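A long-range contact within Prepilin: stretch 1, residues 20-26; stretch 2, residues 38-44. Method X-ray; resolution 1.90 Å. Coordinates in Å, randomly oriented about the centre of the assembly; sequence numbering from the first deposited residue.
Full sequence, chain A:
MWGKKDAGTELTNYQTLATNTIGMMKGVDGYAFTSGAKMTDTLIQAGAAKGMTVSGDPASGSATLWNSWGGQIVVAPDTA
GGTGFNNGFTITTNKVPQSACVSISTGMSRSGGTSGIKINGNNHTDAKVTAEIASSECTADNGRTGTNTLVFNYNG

Stretch 1 (20-26) NTIGMMK
Stretch 2 (38-44) KMTDTLI

Two helices of this prepilin meet almost at right angles, yet no hydrogen bond passes between them: the contact is carried almost entirely by side chains, and three of the six residues in contact are methionines. It illustrates a general principle, that helices crossing steeply share only a short patch of surface, and that long, unbranched side chains can span the gap where the backbones stand well apart.

The backbone is regular on both sides. Residues 20-25 are helical, with phi between -60° and -66° and psi near -42° until Met25, where psi relaxes to -28°; Lys26 follows at -63/-20. Residues 38-44 lie within a longer helix, phi -60° to -74° and psi -40° to -44°. The usual i to i+4 bonds hold each segment, for example Met25 N to Thr21 O at 2.8 Å and Leu43 N to Met39 O at 3.1 Å. The N-to-C directions differ by 98°, and the axes approach no closer than 11.0 Å. The nearest CA atoms are those of Thr21 and Leu43, 7.0 Å apart, and this pair sets the register. Together the stretches bury 279 Å².

At that closest point the pairing is mixed in chemistry. Leu43 (chi1 -77°, m; chi2 159°, t) directs its CA-to-CB bond toward the first helix, and its CD1 lies 3.4 Å from Thr21 OG1. Carbon offers that oxygen no conventional hydrogen bond, but Thr21 OG1 is satisfied elsewhere in the structure, so the polar atom can be buried against a leucine methyl. Thr21 has chi1 -58° (m) and its CA-to-CB bond runs sideways; its CG2 meets Met39 CE at 3.8 Å.

Met24, one turn of helix after Asn20, points its CA-to-CB bond toward the second helix and extends fully before turning at the sulfur: chi1 177° (t), chi2 179° (t), chi3 87° (p). The result is an arm whose CE packs against Leu43 CD2 at 3.7 Å, an apolar contact, while its SD lies 3.8 Å from Thr42 CG2. Thr42 (chi1 -56°, m) also points toward its partner helix, yet its hydroxyl is spent within its own helix, OG1 donating to Lys38 O at 2.9 Å, and it is the methyl that meets the sulfur.

The pairing of Met25 with Met39 shows that a side chain whose CA-to-CB bond runs sideways can still end at the contact. Met39 is extended (t, t, t; chi3 -159°), whereas Met25 is folded (m, m, p; -69°, -59°, 87°), and the two converge with Met25 SD 3.7 Å from Met39 CE. Thioether and methyl are both weakly polar at most, so they pack closely without demanding a fixed orientation.

The other residues make no contact across the stretches: Asn20 directs its CA-to-CB bond toward the second helix but stops short of it; Ile22, Gly23 and Lys26 lie out of reach, as do Lys38, Asp41 and Ile44, while the CA-to-CB bond of Thr40 points away.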

# COMPACT_ATOMS: atom_id res chain seq x y z
N ASN A 20 -3.49 1.75 6.19
CA ASN A 20 -4.27 0.53 6.06
C ASN A 20 -5.03 0.22 7.35
O ASN A 20 -6.19 -0.19 7.31
CB ASN A 20 -3.38 -0.66 5.71
CG ASN A 20 -2.78 -0.54 4.32
OD1 ASN A 20 -3.37 0.07 3.44
ND2 ASN A 20 -1.61 -1.14 4.13
N THR A 21 -4.37 0.43 8.48
CA THR A 21 -5.00 0.18 9.76
C THR A 21 -6.17 1.14 9.98
O THR A 21 -7.23 0.73 10.45
CB THR A 21 -3.97 0.33 10.91
OG1 THR A 21 -2.89 -0.59 10.69
CG2 THR A 21 -4.62 0.01 12.26
N ILE A 22 -5.99 2.42 9.65
CA ILE A 22 -7.07 3.39 9.81
C ILE A 22 -8.25 2.94 8.94
O ILE A 22 -9.41 2.99 9.37
CB ILE A 22 -6.60 4.80 9.41
CG1 ILE A 22 -5.65 5.35 10.48
CG2 ILE A 22 -7.81 5.73 9.24
CD1 ILE A 22 -4.82 6.53 10.04
N GLY A 23 -7.95 2.49 7.73
CA GLY A 23 -9.00 2.03 6.83
C GLY A 23 -9.76 0.84 7.41
O GLY A 23 -10.99 0.79 7.37
N MET A 24 -9.02 -0.11 7.97
CA MET A 24 -9.63 -1.29 8.58
C MET A 24 -10.46 -0.94 9.81
O MET A 24 -11.55 -1.48 9.99
CB MET A 24 -8.55 -2.31 8.97
CG MET A 24 -9.10 -3.54 9.67
SD MET A 24 -7.82 -4.75 10.10
CE MET A 24 -7.31 -4.17 11.67
N MET A 25 -9.95 -0.05 10.65
CA MET A 25 -10.67 0.32 11.86
C MET A 25 -11.98 1.05 11.61
O MET A 25 -12.91 0.98 12.42
CB MET A 25 -9.77 1.15 12.78
CG MET A 25 -8.62 0.36 13.39
SD MET A 25 -9.19 -1.04 14.39
CE MET A 25 -9.34 -2.28 13.17
N LYS A 26 -12.07 1.75 10.48
CA LYS A 26 -13.30 2.47 10.15
C LYS A 26 -14.46 1.49 9.97
O LYS A 26 -15.62 1.87 10.07
CB LYS A 26 -13.12 3.29 8.87
CG LYS A 26 -12.20 4.48 9.03
CD LYS A 26 -12.14 5.31 7.77
CE LYS A 26 -11.26 6.54 7.98
NZ LYS A 26 -11.12 7.34 6.73
N LYS A 38 -3.27 -10.10 18.08
CA LYS A 38 -4.46 -10.32 17.26
C LYS A 38 -4.68 -9.25 16.21
O LYS A 38 -5.03 -9.54 15.07
CB LYS A 38 -5.71 -10.40 18.15
CG LYS A 38 -7.00 -10.62 17.38
CD LYS A 38 -6.96 -11.93 16.61
CE LYS A 38 -8.28 -12.23 15.92
NZ LYS A 38 -8.20 -13.54 15.20
N MET A 39 -4.49 -8.00 16.60
CA MET A 39 -4.67 -6.88 15.68
C MET A 39 -3.66 -6.95 14.54
O MET A 39 -3.99 -6.68 13.38
CB MET A 39 -4.53 -5.56 16.44
CG MET A 39 -4.75 -4.32 15.58
SD MET A 39 -4.84 -2.83 16.59
CE MET A 39 -5.69 -1.73 15.45
N THR A 40 -2.42 -7.32 14.88
CA THR A 40 -1.36 -7.41 13.89
C THR A 40 -1.61 -8.59 12.94
O THR A 40 -1.42 -8.46 11.74
CB THR A 40 0.02 -7.56 14.58
OG1 THR A 40 0.30 -6.38 15.35
CG2 THR A 40 1.14 -7.75 13.55
N ASP A 41 -2.08 -9.71 13.47
CA ASP A 41 -2.36 -10.87 12.62
C ASP A 41 -3.49 -10.54 11.63
O ASP A 41 -3.41 -10.90 10.45
CB ASP A 41 -2.77 -12.08 13.46
CG ASP A 41 -3.26 -13.23 12.59
OD1 ASP A 41 -2.42 -13.97 12.04
OD2 ASP A 41 -4.49 -13.36 12.44
N THR A 42 -4.53 -9.86 12.10
CA THR A 42 -5.65 -9.48 11.25
C THR A 42 -5.17 -8.59 10.10
O THR A 42 -5.57 -8.78 8.94
CB THR A 42 -6.74 -8.72 12.05
OG1 THR A 42 -7.17 -9.51 13.16
CG2 THR A 42 -7.94 -8.42 11.16
N LEU A 43 -4.32 -7.62 10.41
CA LEU A 43 -3.77 -6.71 9.41
C LEU A 43 -2.96 -7.48 8.38
O LEU A 43 -3.08 -7.26 7.17
CB LEU A 43 -2.91 -5.63 10.07
CG LEU A 43 -3.74 -4.54 10.74
CD1 LEU A 43 -2.91 -3.81 11.80
CD2 LEU A 43 -4.25 -3.58 9.66
N ILE A 44 -2.13 -8.40 8.85
CA ILE A 44 -1.33 -9.20 7.95
C ILE A 44 -2.26 -10.00 7.03
O ILE A 44 -2.03 -10.08 5.83
CB ILE A 44 -0.41 -10.15 8.74
CG1 ILE A 44 0.62 -9.32 9.52
CG2 ILE A 44 0.28 -11.13 7.79
CD1 ILE A 44 1.60 -10.13 10.34